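Local coordinates for serine proteinase inhibitor 1 (Myxoma virus, PDB 6BJ5), which inhibits serine endopeptidases as a member of the serpin family and is important in the virulence of myxoma virus, at residues P15-I20 with L29-I34. Sequence-based numbering, arbitrary orientation.
Sequences PFMFLI and LFMGTI
Ile-34, Phe-18 and Ile-20 carry much of the contact between the two antiparallel strands of a beta hairpin; in this C-terminal piece of the serpin these are strands s4B and s5B of sheet B, downstream of the probable reactive bond. Ile-34 is hydrogen-bonded in both directions to Phe-16, and its branched side chain stands beside that ring: CB lies over one face, 4.0 Å from the ring centroid, while CD1 reaches Phe-16 CZ at 3.4 Å. With CG1 anti to its own carbonyl carbon (chi1 -69°), Ile-34 also sends CD1 to within 3.9 Å of Phe-18 CE2, so one methyl joins two aromatic rings. Phe-251 of the inhibitor's other chain adds a further ring beside Ile-34 and Phe-18.

Phe-18 holds its CG between the backbone N and the carbonyl carbon (chi1 66°), which leans the ring across the partner strand. There Gly-32, bare of any side chain, lets the ring lie on its backbone, with CA 4.0 Å from the ring centroid in a CH-pi contact. On the other face of the hairpin the flexible, apolar Met-31 runs beside Leu-19, where Met-31 CG lies 3.7 Å from Leu-19 CD2, and its CE meets that of Met-17. The sheet runs on into an antiparallel strand of the inhibitor's other chain.

Near the turn, beta-branched Ile-20 packs CB to CB against Phe-30. A classic beta bulge here sets Leu-29 and Phe-30 both opposite Ile-20, whose carbonyl O accepts from Leu-29 N at 2.7 Å and from Phe-30 N at 3.0 Å, the latter on a lone pair.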
ATOM      1  N   PRO B  15       6.513  -9.149 -16.761  1.00 22.88           N
ATOM      2  CA  PRO B  15       6.196  -8.164 -15.715  1.00 32.80           C
ATOM      3  C   PRO B  15       4.755  -7.691 -15.776  1.00 32.03           C
ATOM      4  O   PRO B  15       4.213  -7.399 -16.847  1.00 40.57           O
ATOM      5  CB  PRO B  15       7.177  -7.020 -15.994  1.00 31.96           C
ATOM      6  CG  PRO B  15       8.345  -7.682 -16.574  1.00 27.35           C
ATOM      7  CD  PRO B  15       7.798  -8.839 -17.410  1.00 24.64           C
ATOM      8  N   PHE B  16       4.119  -7.646 -14.610  1.00 31.34           N
ATOM      9  CA  PHE B  16       2.706  -7.316 -14.536  1.00 33.64           C
ATOM     10  C   PHE B  16       2.439  -6.477 -13.294  1.00 29.17           C
ATOM     11  O   PHE B  16       3.334  -6.205 -12.490  1.00 34.97           O
ATOM     12  CB  PHE B  16       1.847  -8.578 -14.560  1.00 23.95           C
ATOM     13  CG  PHE B  16       2.042  -9.476 -13.373  1.00 22.71           C
ATOM     14  CD1 PHE B  16       1.278  -9.312 -12.229  1.00 19.93           C
ATOM     15  CD2 PHE B  16       2.966 -10.514 -13.415  1.00 18.44           C
ATOM     16  CE1 PHE B  16       1.432 -10.162 -11.149  1.00 20.49           C
ATOM     17  CE2 PHE B  16       3.130 -11.356 -12.332  1.00 25.14           C
ATOM     18  CZ  PHE B  16       2.359 -11.183 -11.192  1.00 11.65           C
ATOM     19  N   MET B  17       1.199  -6.014 -13.182  1.00 25.54           N
ATOM     20  CA  MET B  17       0.764  -5.162 -12.087  1.00 33.81           C
ATOM     21  C   MET B  17      -0.460  -5.778 -11.424  1.00 36.35           C
ATOM     22  O   MET B  17      -1.319  -6.353 -12.103  1.00 29.26           O
ATOM     23  CB  MET B  17       0.441  -3.737 -12.592  1.00 26.12           C
ATOM     24  CG  MET B  17      -0.156  -2.838 -11.522  1.00 33.19           C
ATOM     25  SD  MET B  17      -0.517  -1.163 -12.069  1.00 30.11           S
ATOM     26  CE  MET B  17       1.102  -0.426 -12.031  1.00 17.84           C
ATOM     27  N   PHE B  18      -0.546  -5.665 -10.098  1.00 22.38           N
ATOM     28  CA  PHE B  18      -1.772  -6.051  -9.423  1.00 23.08           C
ATOM     29  C   PHE B  18      -2.218  -4.924  -8.499  1.00 17.17           C
ATOM     30  O   PHE B  18      -1.409  -4.138  -7.997  1.00 20.31           O
ATOM     31  CB  PHE B  18      -1.628  -7.376  -8.656  1.00 18.98           C
ATOM     32  CG  PHE B  18      -0.679  -7.292  -7.513  1.00 25.80           C
ATOM     33  CD1 PHE B  18      -1.121  -6.902  -6.266  1.00 22.18           C
ATOM     34  CD2 PHE B  18       0.658  -7.566  -7.694  1.00 17.58           C
ATOM     35  CE1 PHE B  18      -0.255  -6.784  -5.235  1.00 26.32           C
ATOM     36  CE2 PHE B  18       1.519  -7.450  -6.659  1.00 25.53           C
ATOM     37  CZ  PHE B  18       1.069  -7.053  -5.424  1.00 25.45           C
ATOM     38  N   LEU B  19      -3.527  -4.872  -8.280  1.00 17.39           N
ATOM     39  CA  LEU B  19      -4.178  -3.868  -7.453  1.00 18.49           C
ATOM     40  C   LEU B  19      -5.182  -4.635  -6.618  1.00 25.74           C
ATOM     41  O   LEU B  19      -6.008  -5.368  -7.170  1.00 34.56           O
ATOM     42  CB  LEU B  19      -4.893  -2.835  -8.322  1.00 23.44           C
ATOM     43  CG  LEU B  19      -4.001  -2.124  -9.336  1.00 29.37           C
ATOM     44  CD1 LEU B  19      -4.661  -2.215 -10.683  1.00 40.43           C
ATOM     45  CD2 LEU B  19      -3.879  -0.702  -8.966  1.00 21.15           C
ATOM     46  N   ILE B  20      -5.087  -4.526  -5.305  1.00 24.81           N
ATOM     47  CA  ILE B  20      -6.090  -5.087  -4.417  1.00 25.09           C
ATOM     48  C   ILE B  20      -6.950  -3.927  -3.951  1.00 30.50           C
ATOM     49  O   ILE B  20      -6.444  -2.996  -3.316  1.00 41.98           O
ATOM     50  CB  ILE B  20      -5.456  -5.828  -3.236  1.00 26.46           C
ATOM     51  CG1 ILE B  20      -4.707  -7.064  -3.738  1.00 22.55           C
ATOM     52  CG2 ILE B  20      -6.522  -6.197  -2.223  1.00 24.46           C
ATOM     53  CD1 ILE B  20      -3.964  -7.802  -2.657  1.00 17.55           C
ATOM     54  N   LEU B  29      -6.474  -0.718  -1.833  1.00 18.80           N
ATOM     55  CA  LEU B  29      -5.859  -1.088  -0.560  1.00 19.36           C
ATOM     56  C   LEU B  29      -4.376  -1.422  -0.700  1.00 22.64           C
ATOM     57  O   LEU B  29      -3.547  -0.964   0.096  1.00 30.52           O
ATOM     58  CB  LEU B  29      -6.611  -2.279   0.015  1.00 17.25           C
ATOM     59  CG  LEU B  29      -8.081  -1.957   0.242  1.00 23.01           C
ATOM     60  CD1 LEU B  29      -8.834  -3.207   0.613  1.00 29.63           C
ATOM     61  CD2 LEU B  29      -8.185  -0.910   1.343  1.00 26.88           C
ATOM     62  N   PHE B  30      -4.030  -2.225  -1.704  1.00 20.24           N
ATOM     63  CA  PHE B  30      -2.665  -2.634  -1.993  1.00 22.03           C
ATOM     64  C   PHE B  30      -2.430  -2.656  -3.494  1.00 26.43           C
ATOM     65  O   PHE B  30      -3.333  -2.941  -4.285  1.00 23.36           O
ATOM     66  CB  PHE B  30      -2.335  -4.029  -1.430  1.00 19.40           C
ATOM     67  CG  PHE B  30      -2.439  -4.123   0.061  1.00 21.75           C
ATOM     68  CD1 PHE B  30      -1.394  -3.698   0.859  1.00 23.62           C
ATOM     69  CD2 PHE B  30      -3.587  -4.610   0.669  1.00 24.60           C
ATOM     70  CE1 PHE B  30      -1.476  -3.774   2.251  1.00 29.63           C
ATOM     71  CE2 PHE B  30      -3.678  -4.691   2.053  1.00 36.18           C
ATOM     72  CZ  PHE B  30      -2.617  -4.276   2.850  1.00 28.51           C
ATOM     73  N   MET B  31      -1.173  -2.431  -3.859  1.00 19.94           N
ATOM     74  CA  MET B  31      -0.699  -2.466  -5.225  1.00 13.94           C
ATOM     75  C   MET B  31       0.686  -3.074  -5.249  1.00 26.81           C
ATOM     76  O   MET B  31       1.425  -3.025  -4.260  1.00 22.82           O
ATOM     77  CB  MET B  31      -0.474  -1.090  -5.814  1.00 14.90           C
ATOM     78  CG  MET B  31      -1.591  -0.203  -6.102  1.00 27.51           C
ATOM     79  SD  MET B  31      -0.619   1.194  -6.696  1.00 28.16           S
ATOM     80  CE  MET B  31      -0.157   0.636  -8.339  1.00 35.16           C
ATOM     81  N   GLY B  32       1.074  -3.534  -6.433  1.00 28.40           N
ATOM     82  CA  GLY B  32       2.453  -3.905  -6.650  1.00 24.79           C
ATOM     83  C   GLY B  32       2.735  -4.206  -8.100  1.00 16.83           C
ATOM     84  O   GLY B  32       1.825  -4.491  -8.887  1.00 21.89           O
ATOM     85  N   THR B  33       4.021  -4.153  -8.441  1.00 21.28           N
ATOM     86  CA  THR B  33       4.508  -4.632  -9.727  1.00 26.97           C
ATOM     87  C   THR B  33       5.471  -5.775  -9.483  1.00 35.73           C
ATOM     88  O   THR B  33       6.245  -5.758  -8.518  1.00 29.95           O
ATOM     89  CB  THR B  33       5.224  -3.568 -10.533  1.00 18.83           C
ATOM     90  OG1 THR B  33       6.201  -2.936  -9.705  1.00 21.99           O
ATOM     91  CG2 THR B  33       4.225  -2.556 -11.032  1.00 23.63           C
ATOM     92  N   ILE B  34       5.406  -6.765 -10.363  1.00 38.95           N
ATOM     93  CA  ILE B  34       6.241  -7.957 -10.316  1.00 28.61           C
ATOM     94  C   ILE B  34       7.000  -8.065 -11.635  1.00 28.51           C
ATOM     95  O   ILE B  34       6.405  -8.389 -12.670  1.00 23.89           O
ATOM     96  CB  ILE B  34       5.381  -9.187 -10.042  1.00 15.57           C
ATOM     97  CG1 ILE B  34       4.887  -9.082  -8.618  1.00 12.94           C
ATOM     98  CG2 ILE B  34       6.133 -10.461 -10.247  1.00 23.38           C
ATOM     99  CD1 ILE B  34       3.889 -10.085  -8.337  1.00 37.23           C
TER